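Side-chain contacts in 3-dehydroquinate dehydratase (Clostridium difficile, PDB 4H3D), which catalyses the cis-dehydration of 3-dehydroquinate to 3-dehydroshikimate through an imine intermediate, the third step of the chorismate pathway: residues L172-V177 with L227-A232; E190-M195 with I204-M209. One frame throughout, in Å; residues are numbered along the deposited sequence.

Contact 1 (L172-V177 with L227-A232); sequences LPKIAV and LTFGAA. With SHL (5-hydroxy-6-methyl-4-oxo-4H-pyran-2-carboxylic acid), chain I.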
loop_
_atom_site.group_PDB
_atom_site.type_symbol
_atom_site.label_atom_id
_atom_site.label_comp_id
_atom_site.label_asym_id
_atom_site.label_seq_id
_atom_site.Cartn_x
_atom_site.Cartn_y
_atom_site.Cartn_z
ATOM N N LEU B 172 -4.787 9.535 21.526
ATOM C CA LEU B 172 -4.445 8.743 20.346
ATOM C C LEU B 172 -4.146 7.283 20.690
ATOM O O LEU B 172 -3.005 6.937 21.034
ATOM C CB LEU B 172 -3.200 9.345 19.650
ATOM C CG LEU B 172 -3.307 10.759 19.073
ATOM C CD1 LEU B 172 -1.912 11.288 18.679
ATOM C CD2 LEU B 172 -4.279 10.812 17.887
ATOM N N PRO B 173 -5.171 6.424 20.648
ATOM C CA PRO B 173 -4.956 4.997 20.829
ATOM C C PRO B 173 -4.011 4.460 19.765
ATOM O O PRO B 173 -4.130 4.832 18.589
ATOM C CB PRO B 173 -6.338 4.404 20.616
ATOM C CG PRO B 173 -7.281 5.472 20.936
ATOM C CD PRO B 173 -6.595 6.757 20.544
ATOM N N LYS B 174 -3.087 3.582 20.161
ATOM C CA LYS B 174 -2.136 3.018 19.227
ATOM C C LYS B 174 -1.990 1.531 19.436
ATOM O O LYS B 174 -1.818 1.073 20.573
ATOM C CB LYS B 174 -0.754 3.652 19.410
ATOM C CG LYS B 174 0.357 2.998 18.539
ATOM C CD LYS B 174 1.699 3.602 18.804
ATOM C CE LYS B 174 2.768 2.935 17.943
ATOM N NZ LYS B 174 4.137 3.472 18.224
ATOM N N ILE B 175 -2.042 0.776 18.348
ATOM C CA ILE B 175 -1.826 -0.655 18.422
ATOM C C ILE B 175 -0.949 -1.136 17.300
ATOM O O ILE B 175 -1.080 -0.708 16.148
ATOM C CB ILE B 175 -3.151 -1.493 18.535
ATOM C CG1 ILE B 175 -2.826 -2.903 19.036
ATOM C CG2 ILE B 175 -3.920 -1.541 17.222
ATOM C CD1 ILE B 175 -4.037 -3.704 19.454
ATOM N N ALA B 176 0.009 -1.974 17.662
ATOM C CA ALA B 176 0.941 -2.577 16.706
ATOM C C ALA B 176 0.904 -4.098 16.917
ATOM O O ALA B 176 1.099 -4.579 18.041
ATOM C CB ALA B 176 2.357 -2.037 16.914
ATOM N N VAL B 177 0.664 -4.842 15.844
ATOM C CA VAL B 177 0.524 -6.297 15.917
ATOM C C VAL B 177 1.399 -6.988 14.876
ATOM O O VAL B 177 1.834 -6.367 13.903
ATOM C CB VAL B 177 -0.949 -6.720 15.741
ATOM C CG1 VAL B 177 -1.804 -6.111 16.873
ATOM C CG2 VAL B 177 -1.491 -6.302 14.362
ATOM N N LEU B 227 -1.398 8.308 12.022
ATOM C CA LEU B 227 0.041 8.535 12.153
ATOM C C LEU B 227 0.800 7.287 11.665
ATOM O O LEU B 227 0.413 6.156 11.989
ATOM C CB LEU B 227 0.364 8.805 13.627
ATOM C CG LEU B 227 1.739 9.342 13.987
ATOM C CD1 LEU B 227 1.932 10.684 13.336
ATOM C CD2 LEU B 227 1.912 9.462 15.470
ATOM N N THR B 228 1.865 7.489 10.889
ATOM C CA THR B 228 2.646 6.394 10.372
ATOM C C THR B 228 4.115 6.679 10.709
ATOM O O THR B 228 4.540 7.833 10.743
ATOM C CB THR B 228 2.408 6.169 8.874
ATOM O OG1 THR B 228 3.173 5.040 8.436
ATOM C CG2 THR B 228 2.772 7.405 8.066
ATOM N N PHE B 229 4.865 5.625 10.996
ATOM C CA PHE B 229 6.247 5.759 11.432
ATOM C C PHE B 229 7.256 5.359 10.357
ATOM O O PHE B 229 7.191 4.268 9.791
ATOM C CB PHE B 229 6.464 4.924 12.702
ATOM C CG PHE B 229 5.719 5.451 13.908
ATOM C CD1 PHE B 229 4.349 5.291 14.022
ATOM C CD2 PHE B 229 6.390 6.101 14.924
ATOM C CE1 PHE B 229 3.661 5.787 15.144
ATOM C CE2 PHE B 229 5.707 6.590 16.042
ATOM C CZ PHE B 229 4.345 6.429 16.140
ATOM N N GLY B 230 8.191 6.254 10.085
ATOM C CA GLY B 230 9.245 6.005 9.100
ATOM C C GLY B 230 10.578 5.869 9.823
ATOM O O GLY B 230 10.722 6.306 10.960
ATOM N N ALA B 231 11.546 5.239 9.177
ATOM C CA ALA B 231 12.864 5.078 9.767
ATOM C C ALA B 231 13.734 6.261 9.339
ATOM O O ALA B 231 13.567 6.796 8.233
ATOM C CB ALA B 231 13.482 3.759 9.311
ATOM N N ALA B 232 14.656 6.670 10.206
ATOM C CA ALA B 232 15.553 7.798 9.913
ATOM C C ALA B 232 16.475 7.464 8.752
ATOM O O ALA B 232 16.535 8.196 7.762
ATOM C CB ALA B 232 16.369 8.163 11.135
HETATM O OAD SHL I . 7.332 1.639 13.265
HETATM C CAH SHL I . 7.335 0.606 13.980
HETATM O OAA SHL I . 7.839 -0.468 13.565
HETATM C CAK SHL I . 6.745 0.680 15.302
HETATM O OAG SHL I . 6.177 1.929 15.723
HETATM C CAF SHL I . 5.779 2.078 17.067
HETATM C CAL SHL I . 5.371 3.299 17.490
HETATM C CAJ SHL I . 5.926 1.010 17.880
HETATM O OAC SHL I . 5.586 1.117 19.162
HETATM C CAI SHL I . 6.409 -0.181 17.417
HETATM C CAE SHL I . 6.807 -0.349 16.150
HETATM O OAB SHL I . 6.501 -1.219 18.234
#
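K174 and F229 meet inside the TIM barrel of this type I dehydroquinase, where strands 172-177 and 227-229 both turn side chains into the central active site. Along the second segment, L227 comes first and packs on K21 of the neighbouring strand 21-26. T228 follows, its OG1 hydrogen-bonded to the backbone oxygen of R217. F229 then carries the contact. With CG anti to its own carbonyl carbon (chi1 -68°), its ring extends toward the Schiff-base lysine K174, whose chain reaches in fully extended from strand 172-177, two places round the barrel. NZ of K174 lies 4.1 Å from the centroid of the F229 ring, 31° off the ring normal, an off-centre cation-pi contact. The same nitrogen is covalently joined to the bound comenic acid derivative SHL, which is also hydrogen-bonded to H147, R86, R217 and Q240. CAL, the SHL atom that forms the link, lies 3.5 Å above one face of the F229 ring, offset toward its rim. At the root of the side chain, CB of F229 is 3.4 Å from OAD of the SHL carboxylate.

Contact 2 (E190-M195 with I204-M209); sequences EATNEM and IITMSM. With SHL (5-hydroxy-6-methyl-4-oxo-4H-pyran-2-carboxylic acid), chain I.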
loop_
_atom_site.group_PDB
_atom_site.type_symbol
_atom_site.label_atom_id
_atom_site.label_comp_id
_atom_site.label_asym_id
_atom_site.label_seq_id
_atom_site.Cartn_x
_atom_site.Cartn_y
_atom_site.Cartn_z
ATOM N N GLU B 190 -8.859 -4.212 8.587
ATOM C CA GLU B 190 -10.316 -4.308 8.799
ATOM C C GLU B 190 -10.734 -3.741 10.176
ATOM O O GLU B 190 -11.732 -3.004 10.294
ATOM C CB GLU B 190 -10.777 -5.771 8.696
ATOM C CG GLU B 190 -12.315 -5.937 8.806
ATOM C CD GLU B 190 -12.758 -7.390 8.927
ATOM O OE1 GLU B 190 -13.978 -7.649 8.787
ATOM O OE2 GLU B 190 -11.894 -8.267 9.190
ATOM N N ALA B 191 -9.976 -4.107 11.202
ATOM C CA ALA B 191 -10.196 -3.621 12.564
ATOM C C ALA B 191 -10.012 -2.115 12.614
ATOM O O ALA B 191 -10.812 -1.406 13.217
ATOM C CB ALA B 191 -9.237 -4.314 13.532
ATOM N N THR B 192 -8.960 -1.625 11.957
ATOM C CA THR B 192 -8.682 -0.194 11.892
ATOM C C THR B 192 -9.879 0.577 11.333
ATOM O O THR B 192 -10.330 1.560 11.926
ATOM C CB THR B 192 -7.447 0.099 11.004
ATOM O OG1 THR B 192 -6.283 -0.553 11.550
ATOM C CG2 THR B 192 -7.192 1.590 10.883
ATOM N N ASN B 193 -10.412 0.110 10.212
ATOM C CA ASN B 193 -11.494 0.833 9.572
ATOM C C ASN B 193 -12.812 0.723 10.335
ATOM O O ASN B 193 -13.595 1.682 10.370
ATOM C CB ASN B 193 -11.660 0.411 8.122
ATOM C CG ASN B 193 -12.521 1.383 7.340
ATOM O OD1 ASN B 193 -13.593 1.041 6.927
ATOM N ND2 ASN B 193 -12.057 2.627 7.193
ATOM N N GLU B 194 -13.062 -0.427 10.937
ATOM C CA GLU B 194 -14.269 -0.598 11.758
ATOM C C GLU B 194 -14.237 0.371 12.946
ATOM O O GLU B 194 -15.234 1.026 13.252
ATOM C CB GLU B 194 -14.397 -2.044 12.231
ATOM C CG GLU B 194 -15.619 -2.301 13.093
ATOM C CD GLU B 194 -15.901 -3.789 13.281
ATOM O OE1 GLU B 194 -15.853 -4.542 12.275
ATOM O OE2 GLU B 194 -16.189 -4.194 14.428
ATOM N N MET B 195 -13.075 0.484 13.582
ATOM C CA MET B 195 -12.893 1.405 14.687
ATOM C C MET B 195 -13.096 2.834 14.176
ATOM O O MET B 195 -13.888 3.599 14.731
ATOM C CB MET B 195 -11.488 1.256 15.271
ATOM C CG MET B 195 -11.229 2.077 16.515
ATOM S SD MET B 195 -12.157 1.446 17.931
ATOM C CE MET B 195 -11.885 2.789 19.097
ATOM N N ILE B 204 -6.874 7.425 15.619
ATOM C CA ILE B 204 -6.227 6.216 16.067
ATOM C C ILE B 204 -5.006 5.948 15.213
ATOM O O ILE B 204 -4.882 6.474 14.087
ATOM C CB ILE B 204 -7.169 4.990 16.024
ATOM C CG1 ILE B 204 -7.551 4.644 14.577
ATOM C CG2 ILE B 204 -8.448 5.267 16.886
ATOM C CD1 ILE B 204 -8.430 3.429 14.437
ATOM N N ILE B 205 -4.100 5.149 15.774
ATOM C CA ILE B 205 -2.846 4.770 15.153
ATOM C C ILE B 205 -2.751 3.253 15.165
ATOM O O ILE B 205 -2.833 2.634 16.228
ATOM C CB ILE B 205 -1.645 5.300 15.981
ATOM C CG1 ILE B 205 -1.732 6.813 16.172
ATOM C CG2 ILE B 205 -0.308 4.880 15.340
ATOM C CD1 ILE B 205 -0.805 7.337 17.337
ATOM N N THR B 206 -2.568 2.642 13.997
ATOM C CA THR B 206 -2.441 1.188 13.921
ATOM C C THR B 206 -1.409 0.785 12.924
ATOM O O THR B 206 -1.157 1.522 11.932
ATOM C CB THR B 206 -3.746 0.497 13.466
ATOM O OG1 THR B 206 -4.001 0.802 12.078
ATOM C CG2 THR B 206 -4.938 0.949 14.346
ATOM N N MET B 207 -0.792 -0.370 13.159
ATOM C CA MET B 207 0.161 -0.933 12.213
ATOM C C MET B 207 0.290 -2.432 12.365
ATOM O O MET B 207 0.043 -2.998 13.435
ATOM C CB MET B 207 1.550 -0.307 12.349
ATOM C CG MET B 207 2.319 -0.760 13.553
ATOM S SD MET B 207 3.926 0.047 13.662
ATOM C CE MET B 207 3.433 1.769 13.803
ATOM N N SER B 208 0.656 -3.053 11.253
ATOM C CA SER B 208 0.937 -4.460 11.158
ATOM C C SER B 208 2.425 -4.434 10.863
ATOM O O SER B 208 2.864 -3.819 9.892
ATOM C CB SER B 208 0.167 -5.107 9.993
ATOM O OG SER B 208 0.431 -6.486 9.946
ATOM N N MET B 209 3.200 -5.071 11.716
ATOM C CA MET B 209 4.646 -5.060 11.616
ATOM C C MET B 209 5.175 -6.092 10.597
ATOM O O MET B 209 4.395 -6.809 9.980
ATOM C CB MET B 209 5.242 -5.306 13.011
ATOM C CG MET B 209 4.870 -4.215 14.037
ATOM S SD MET B 209 5.601 -4.482 15.683
ATOM C CE MET B 209 4.717 -5.934 16.217
HETATM O OAD SHL I . 7.332 1.639 13.265
HETATM C CAH SHL I . 7.335 0.606 13.980
HETATM O OAA SHL I . 7.839 -0.468 13.565
HETATM C CAK SHL I . 6.745 0.680 15.302
HETATM O OAG SHL I . 6.177 1.929 15.723
HETATM C CAF SHL I . 5.779 2.078 17.067
HETATM C CAL SHL I . 5.371 3.299 17.490
HETATM C CAJ SHL I . 5.926 1.010 17.880
HETATM O OAC SHL I . 5.586 1.117 19.162
HETATM C CAI SHL I . 6.409 -0.181 17.417
HETATM C CAE SHL I . 6.807 -0.349 16.150
HETATM O OAB SHL I . 6.501 -1.219 18.234
#
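M195 lays its CB and CG against the end of I204, crossing it obliquely, with CG 3.7 Å from CD1 of the isoleucine. The methionine leaves helix 182-199 with CG anti to its backbone N (chi1 -174°) and then bends at chi2, so the near part of the chain, not the sulfur, does the touching. CD1 of I204 is shared: it also sits 3.7 Å from the backbone oxygen of T192 and 4.2 Å from that residue's CG2, so this one methyl rests against both T192 and M195.

Two residues along, T206 and T192 reach toward each other tip to tip. Their OG1 atoms are 2.7 Å apart. The T192 hydroxyl is also hydrogen-bonded to the backbone oxygen of L188, one turn earlier in its own helix, so this buried polar atom has a partner within the helix. Around the hydroxyls the methyls fill in, CG2 of T206 lying 3.4 Å from OG1 of T192.

I205 and M207 point to the opposite side of the strand, and M207, in the conformer described, brings SD to 3.3 Å from ring atom CAK of the ligand SHL. A single strand thus has one side for the helix and one for the pocket. At the helix surface, E190 forms a salt bridge with K183 of the second subunit.

The whole is the helix-to-strand half of a right-handed beta-alpha-beta unit of the TIM barrel: strand 205-208 pairs in parallel with strand 172-177, while helix 182-199 packs outside it beside helix 155-167, which M195 touches at L162 and C163.

In the fold
Contacts 1 and 2 have centres 10 Å apart and lie at different depths of one barrel: contact 1 inside, about the bound ligand, contact 2 between the wall and its outer helix. Along the chain the order is 172-177, 190-195, 204-209, 227-232, so contact 2 falls wholly between the two halves of contact 1. Strands 172-177 and 205-208 are parallel neighbours, probably bonded from P173 O to I205 N and from V177 O to M209 N. Inside the barrel, CE of M207, in the conformer described, packs on CD1 of F229, so K174, M207 and F229, from three strands, line the same ligand. Strand 205-208, between the other two in the barrel, links the contacts.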